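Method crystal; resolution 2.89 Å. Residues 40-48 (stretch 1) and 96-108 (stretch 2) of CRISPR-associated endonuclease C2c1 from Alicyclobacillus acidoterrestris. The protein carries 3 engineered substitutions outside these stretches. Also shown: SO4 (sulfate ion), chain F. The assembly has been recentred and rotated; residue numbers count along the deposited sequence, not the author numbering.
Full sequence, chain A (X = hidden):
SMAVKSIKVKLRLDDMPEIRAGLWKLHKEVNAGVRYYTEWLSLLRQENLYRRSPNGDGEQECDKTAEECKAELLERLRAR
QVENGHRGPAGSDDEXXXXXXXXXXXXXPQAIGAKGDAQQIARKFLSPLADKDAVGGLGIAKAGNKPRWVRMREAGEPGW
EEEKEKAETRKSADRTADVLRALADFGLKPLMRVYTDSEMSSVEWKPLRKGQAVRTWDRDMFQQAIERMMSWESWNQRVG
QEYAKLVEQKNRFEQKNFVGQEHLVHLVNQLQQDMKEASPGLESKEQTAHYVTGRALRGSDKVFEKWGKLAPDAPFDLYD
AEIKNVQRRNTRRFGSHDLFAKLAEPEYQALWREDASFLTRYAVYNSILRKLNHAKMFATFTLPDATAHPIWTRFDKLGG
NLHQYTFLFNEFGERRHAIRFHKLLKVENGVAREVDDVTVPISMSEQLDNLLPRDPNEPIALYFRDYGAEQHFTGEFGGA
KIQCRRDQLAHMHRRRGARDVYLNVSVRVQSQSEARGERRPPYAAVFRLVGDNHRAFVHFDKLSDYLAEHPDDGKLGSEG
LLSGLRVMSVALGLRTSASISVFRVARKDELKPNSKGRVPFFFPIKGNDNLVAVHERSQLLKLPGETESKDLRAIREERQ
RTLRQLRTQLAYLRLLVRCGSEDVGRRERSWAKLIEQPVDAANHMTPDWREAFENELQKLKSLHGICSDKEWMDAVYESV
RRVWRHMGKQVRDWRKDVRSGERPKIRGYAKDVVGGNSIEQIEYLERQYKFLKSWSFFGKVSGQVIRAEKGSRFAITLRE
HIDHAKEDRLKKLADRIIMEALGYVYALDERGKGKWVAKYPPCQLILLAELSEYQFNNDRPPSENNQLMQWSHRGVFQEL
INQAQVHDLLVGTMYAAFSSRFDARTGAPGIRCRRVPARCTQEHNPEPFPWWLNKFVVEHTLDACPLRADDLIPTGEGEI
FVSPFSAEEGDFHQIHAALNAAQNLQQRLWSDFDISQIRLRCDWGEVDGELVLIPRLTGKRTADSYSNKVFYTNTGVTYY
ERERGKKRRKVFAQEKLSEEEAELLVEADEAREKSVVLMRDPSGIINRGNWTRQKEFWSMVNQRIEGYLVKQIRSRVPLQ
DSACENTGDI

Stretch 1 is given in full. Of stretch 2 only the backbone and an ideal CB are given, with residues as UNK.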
# COMPACT_ATOMS: atom_id res chain seq x y z
N TRP A 40 -9.57 -25.14 -22.29
CA TRP A 40 -9.66 -26.59 -22.11
C TRP A 40 -9.70 -26.95 -20.63
O TRP A 40 -10.52 -27.77 -20.20
CB TRP A 40 -8.48 -27.29 -22.79
CG TRP A 40 -8.87 -28.05 -24.00
CD1 TRP A 40 -8.65 -27.70 -25.29
CD2 TRP A 40 -9.60 -29.28 -24.03
NE1 TRP A 40 -9.18 -28.65 -26.13
CE2 TRP A 40 -9.77 -29.63 -25.38
CE3 TRP A 40 -10.12 -30.13 -23.05
CZ2 TRP A 40 -10.43 -30.78 -25.78
CZ3 TRP A 40 -10.78 -31.27 -23.44
CH2 TRP A 40 -10.93 -31.59 -24.80
N LEU A 41 -8.79 -26.36 -19.85
CA LEU A 41 -8.76 -26.63 -18.41
C LEU A 41 -10.10 -26.30 -17.76
O LEU A 41 -10.56 -27.04 -16.88
CB LEU A 41 -7.63 -25.84 -17.76
CG LEU A 41 -6.21 -26.29 -18.12
CD1 LEU A 41 -5.19 -25.32 -17.54
CD2 LEU A 41 -5.97 -27.70 -17.61
N SER A 42 -10.73 -25.20 -18.17
CA SER A 42 -12.00 -24.81 -17.56
C SER A 42 -13.11 -25.81 -17.85
O SER A 42 -14.01 -25.98 -17.02
CB SER A 42 -12.41 -23.41 -18.03
OG SER A 42 -12.59 -23.38 -19.44
N LEU A 43 -13.06 -26.48 -19.00
CA LEU A 43 -14.06 -27.50 -19.28
C LEU A 43 -13.82 -28.76 -18.46
O LEU A 43 -14.76 -29.37 -17.95
CB LEU A 43 -14.09 -27.82 -20.77
CG LEU A 43 -14.42 -26.62 -21.67
CD1 LEU A 43 -14.33 -27.02 -23.13
CD2 LEU A 43 -15.80 -26.08 -21.36
N LEU A 44 -12.55 -29.18 -18.33
CA LEU A 44 -12.26 -30.33 -17.48
C LEU A 44 -12.73 -30.09 -16.05
O LEU A 44 -13.16 -31.03 -15.37
CB LEU A 44 -10.76 -30.63 -17.49
CG LEU A 44 -10.13 -30.89 -18.86
CD1 LEU A 44 -8.62 -31.05 -18.72
CD2 LEU A 44 -10.76 -32.11 -19.51
N ARG A 45 -12.67 -28.84 -15.59
CA ARG A 45 -13.08 -28.49 -14.24
C ARG A 45 -14.56 -28.74 -14.01
O ARG A 45 -14.96 -29.12 -12.90
CB ARG A 45 -12.72 -27.03 -13.98
CG ARG A 45 -13.11 -26.48 -12.64
CD ARG A 45 -12.63 -25.06 -12.49
NE ARG A 45 -13.12 -24.45 -11.25
CZ ARG A 45 -14.22 -23.71 -11.18
NH1 ARG A 45 -14.93 -23.48 -12.28
NH2 ARG A 45 -14.60 -23.20 -10.02
N GLN A 46 -15.37 -28.56 -15.05
CA GLN A 46 -16.84 -28.72 -15.04
C GLN A 46 -17.47 -28.23 -13.74
O GLN A 46 -18.25 -28.93 -13.09
CB GLN A 46 -17.24 -30.16 -15.36
CG GLN A 46 -16.47 -31.24 -14.65
CD GLN A 46 -16.36 -32.50 -15.48
OE1 GLN A 46 -17.28 -33.31 -15.53
NE2 GLN A 46 -15.23 -32.66 -16.15
N GLU A 47 -17.14 -27.00 -13.38
CA GLU A 47 -17.84 -26.25 -12.36
C GLU A 47 -18.22 -24.89 -12.94
O GLU A 47 -17.81 -24.54 -14.05
CB GLU A 47 -16.98 -26.08 -11.10
CG GLU A 47 -16.77 -27.37 -10.33
CD GLU A 47 -15.78 -27.22 -9.18
OE1 GLU A 47 -14.56 -27.23 -9.44
OE2 GLU A 47 -16.23 -27.08 -8.03
N ASN A 48 -19.00 -24.14 -12.18
CA ASN A 48 -19.44 -22.82 -12.63
C ASN A 48 -18.25 -21.88 -12.81
O ASN A 48 -17.31 -21.88 -12.02
CB ASN A 48 -20.43 -22.20 -11.65
CG ASN A 48 -21.77 -22.90 -11.65
OD1 ASN A 48 -22.09 -23.65 -12.56
ND2 ASN A 48 -22.56 -22.66 -10.62
N UNK A 96 -16.68 -40.52 -18.67
CA UNK A 96 -15.81 -39.53 -19.29
C UNK A 96 -15.72 -38.26 -18.46
O UNK A 96 -14.65 -37.65 -18.36
CB UNK A 96 -16.31 -39.20 -20.70
N UNK A 97 -16.83 -37.84 -17.85
CA UNK A 97 -16.80 -36.65 -17.00
C UNK A 97 -15.92 -36.88 -15.77
O UNK A 97 -15.16 -35.99 -15.37
CB UNK A 97 -18.22 -36.27 -16.57
N UNK A 98 -16.01 -38.06 -15.16
CA UNK A 98 -15.18 -38.36 -14.00
C UNK A 98 -13.70 -38.43 -14.38
O UNK A 98 -12.84 -37.95 -13.64
CB UNK A 98 -15.62 -39.68 -13.36
N UNK A 99 -13.39 -39.03 -15.53
CA UNK A 99 -12.01 -39.07 -16.00
C UNK A 99 -11.47 -37.66 -16.21
O UNK A 99 -10.37 -37.33 -15.74
CB UNK A 99 -11.91 -39.87 -17.30
N UNK A 100 -12.23 -36.82 -16.91
CA UNK A 100 -11.77 -35.46 -17.18
C UNK A 100 -11.52 -34.71 -15.89
O UNK A 100 -10.52 -33.99 -15.76
CB UNK A 100 -12.79 -34.71 -18.04
N UNK A 101 -12.42 -34.86 -14.92
CA UNK A 101 -12.24 -34.18 -13.64
C UNK A 101 -11.02 -34.71 -12.91
O UNK A 101 -10.28 -33.93 -12.30
CB UNK A 101 -13.49 -34.34 -12.77
N UNK A 102 -10.79 -36.02 -12.95
CA UNK A 102 -9.57 -36.58 -12.38
C UNK A 102 -8.34 -35.94 -13.00
O UNK A 102 -7.43 -35.50 -12.29
CB UNK A 102 -9.53 -38.10 -12.58
N UNK A 103 -8.31 -35.89 -14.33
CA UNK A 103 -7.22 -35.23 -15.03
C UNK A 103 -7.06 -33.79 -14.56
O UNK A 103 -5.93 -33.33 -14.30
CB UNK A 103 -7.46 -35.27 -16.54
N UNK A 104 -8.17 -33.06 -14.44
CA UNK A 104 -8.08 -31.66 -14.05
C UNK A 104 -7.44 -31.50 -12.68
O UNK A 104 -6.63 -30.59 -12.47
CB UNK A 104 -9.47 -31.02 -14.06
N UNK A 105 -7.78 -32.38 -11.74
CA UNK A 105 -7.20 -32.29 -10.41
C UNK A 105 -5.72 -32.68 -10.40
O UNK A 105 -5.02 -32.35 -9.44
CB UNK A 105 -7.98 -33.18 -9.44
N UNK A 106 -5.25 -33.38 -11.44
CA UNK A 106 -3.81 -33.62 -11.57
C UNK A 106 -3.10 -32.42 -12.20
O UNK A 106 -1.95 -32.14 -11.85
CB UNK A 106 -3.56 -34.88 -12.41
N UNK A 107 -3.77 -31.72 -13.11
CA UNK A 107 -3.18 -30.57 -13.77
C UNK A 107 -3.20 -29.33 -12.87
O UNK A 107 -2.30 -28.49 -12.96
CB UNK A 107 -3.92 -30.28 -15.08
N UNK A 108 -4.21 -29.19 -12.03
CA UNK A 108 -4.33 -28.04 -11.14
C UNK A 108 -4.64 -28.56 -9.74
O UNK A 108 -5.79 -28.49 -9.30
CB UNK A 108 -5.41 -27.07 -11.62
S SO4 F . -10.61 -29.12 -29.79
O1 SO4 F . -11.31 -28.19 -28.91
O2 SO4 F . -11.54 -30.16 -30.19
O3 SO4 F . -10.11 -28.40 -30.96
O4 SO4 F . -9.48 -29.74 -29.09

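Stretch 2 is helical from 96 to 107 and crosses the stretch 1 helix at 123° between N-to-C directions. The closest CA pair is Leu 44 CA and position 100 CA, 5.2 Å apart.

Position 96 points sideways, with nothing of stretch 1 within 5.5 Å of its CB. Stretch 1 sets no preference. It is Leu 96.

Position 97 also points sideways, but its CB lies a tight 3.3 Å from Gln 46 OE1. A slim aliphatic lying along the amide, or a polar residue that could donate to it, would suit. It is Leu 97; its CB and CD2 both lie 3.3 Å from Gln 46 OE1.

Positions 98 and 99 point away from stretch 1. Many residues would fit. They are Gln 98 and Leu 99.

Position 100 points toward stretch 1 at the closest backbone approach. Its CB is 3.6 Å from Leu 44 CD2 and 3.7 Å from Gln 46 NE2. A small residue such as alanine, glycine or serine suits best. It is Ala 100, whose methyl packs on Leu 44.

Position 101 points sideways. Past its CB, stretch 1 offers Arg 45 O and the carboxylate of Glu 47. Lysine or arginine could reach them; glutamine might reach Arg 45 O, but the Glu 47 carboxylate favours a long cation. It is Arg 101. Its NH1 bridges the two, donating to Arg 45 O at 2.8 Å and to Glu 47 OE1 at 2.9 Å, the latter within a salt bridge.

Position 102 points away and is unconstrained by stretch 1. It is Gln 102.

Position 103 points sideways, with Leu 44 CD1 4.9 Å from its CB. A mid-sized aliphatic such as leucine, isoleucine or methionine would suit. It is Leu 103, whose CD2 lies 4.0 Å from Leu 44 CD1.

Position 104 points toward stretch 1, its CB 3.7 Å from Leu 44 CB. Beyond lie Leu 41 and the extended Arg 45 side chain, so a large aromatic or a long aliphatic would suit. It is Tyr 104. Arg 45 CB sits over one ring face, 3.6 Å from the Tyr 104 ring centroid, a CH-pi contact. Tyr 104 OH is 3.4 Å from Arg 45 CD.

Position 105 points sideways and 106 is out of reach; neither CB has a stretch 1 atom within 5.5 Å, so many residues would fit. They are Glu 105 and Leu 106. Glu 105 OE2 accepts from Arg 101 NE at 2.9 Å, a salt bridge along the helix.

Position 107 points toward stretch 1, with Leu 41 CD2 4.2 Å from its CB. An aliphatic fits. It is Leu 107; its CD1 meets Leu 41 CD2 at 3.6 Å. With Ala 100, Leu 103 and Tyr 104 it forms the hole that holds Leu 44.

Position 108 leaves helical angles and points toward stretch 1 without close contact. Several residues would do. It is Val 108.

Stretch 2, residues 96-108: LLQLARQLYELLV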
# COMPACT_ATOMS: atom_id res chain seq x y z
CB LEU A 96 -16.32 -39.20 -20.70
CG LEU A 96 -15.69 -39.93 -21.88
CD1 LEU A 96 -15.52 -41.40 -21.60
CD2 LEU A 96 -16.56 -39.71 -23.09
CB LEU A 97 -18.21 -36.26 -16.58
CG LEU A 97 -19.12 -35.69 -17.67
CD1 LEU A 97 -20.41 -35.21 -17.07
CD2 LEU A 97 -18.43 -34.56 -18.40
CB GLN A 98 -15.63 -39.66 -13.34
CG GLN A 98 -16.96 -39.54 -12.62
CD GLN A 98 -17.31 -40.78 -11.84
OE1 GLN A 98 -16.46 -41.64 -11.60
NE2 GLN A 98 -18.57 -40.89 -11.43
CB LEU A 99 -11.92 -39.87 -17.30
CG LEU A 99 -10.76 -40.87 -17.45
CD1 LEU A 99 -10.37 -41.01 -18.91
CD2 LEU A 99 -9.56 -40.49 -16.59
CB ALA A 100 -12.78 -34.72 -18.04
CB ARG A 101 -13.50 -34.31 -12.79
CG ARG A 101 -13.35 -33.74 -11.41
CD ARG A 101 -13.37 -32.23 -11.42
NE ARG A 101 -13.01 -31.70 -10.11
CZ ARG A 101 -12.99 -30.41 -9.80
NH1 ARG A 101 -13.31 -29.50 -10.71
NH2 ARG A 101 -12.65 -30.03 -8.58
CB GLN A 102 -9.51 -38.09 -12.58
CG GLN A 102 -10.43 -38.90 -11.73
CD GLN A 102 -10.26 -40.38 -11.98
OE1 GLN A 102 -9.16 -40.92 -11.82
NE2 GLN A 102 -11.33 -41.04 -12.38
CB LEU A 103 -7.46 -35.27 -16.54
CG LEU A 103 -6.38 -34.64 -17.41
CD1 LEU A 103 -5.09 -35.41 -17.29
CD2 LEU A 103 -6.84 -34.59 -18.85
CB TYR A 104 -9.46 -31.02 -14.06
CG TYR A 104 -9.43 -29.59 -13.59
CD1 TYR A 104 -8.91 -28.59 -14.40
CD2 TYR A 104 -9.89 -29.24 -12.33
CE1 TYR A 104 -8.86 -27.28 -13.98
CE2 TYR A 104 -9.85 -27.93 -11.90
CZ TYR A 104 -9.33 -26.95 -12.73
OH TYR A 104 -9.28 -25.65 -12.31
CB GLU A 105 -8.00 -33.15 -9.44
CG GLU A 105 -9.46 -32.71 -9.33
CD GLU A 105 -10.29 -33.64 -8.47
OE1 GLU A 105 -9.75 -34.64 -7.95
OE2 GLU A 105 -11.51 -33.38 -8.30
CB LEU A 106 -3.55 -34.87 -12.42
CG LEU A 106 -4.02 -36.22 -11.90
CD1 LEU A 106 -3.68 -37.32 -12.88
CD2 LEU A 106 -3.40 -36.52 -10.56
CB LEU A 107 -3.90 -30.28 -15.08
CG LEU A 107 -3.83 -31.38 -16.14
CD1 LEU A 107 -4.81 -31.14 -17.28
CD2 LEU A 107 -2.42 -31.49 -16.69
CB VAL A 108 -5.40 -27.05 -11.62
CG1 VAL A 108 -5.45 -25.82 -10.72
CG2 VAL A 108 -5.14 -26.63 -13.06
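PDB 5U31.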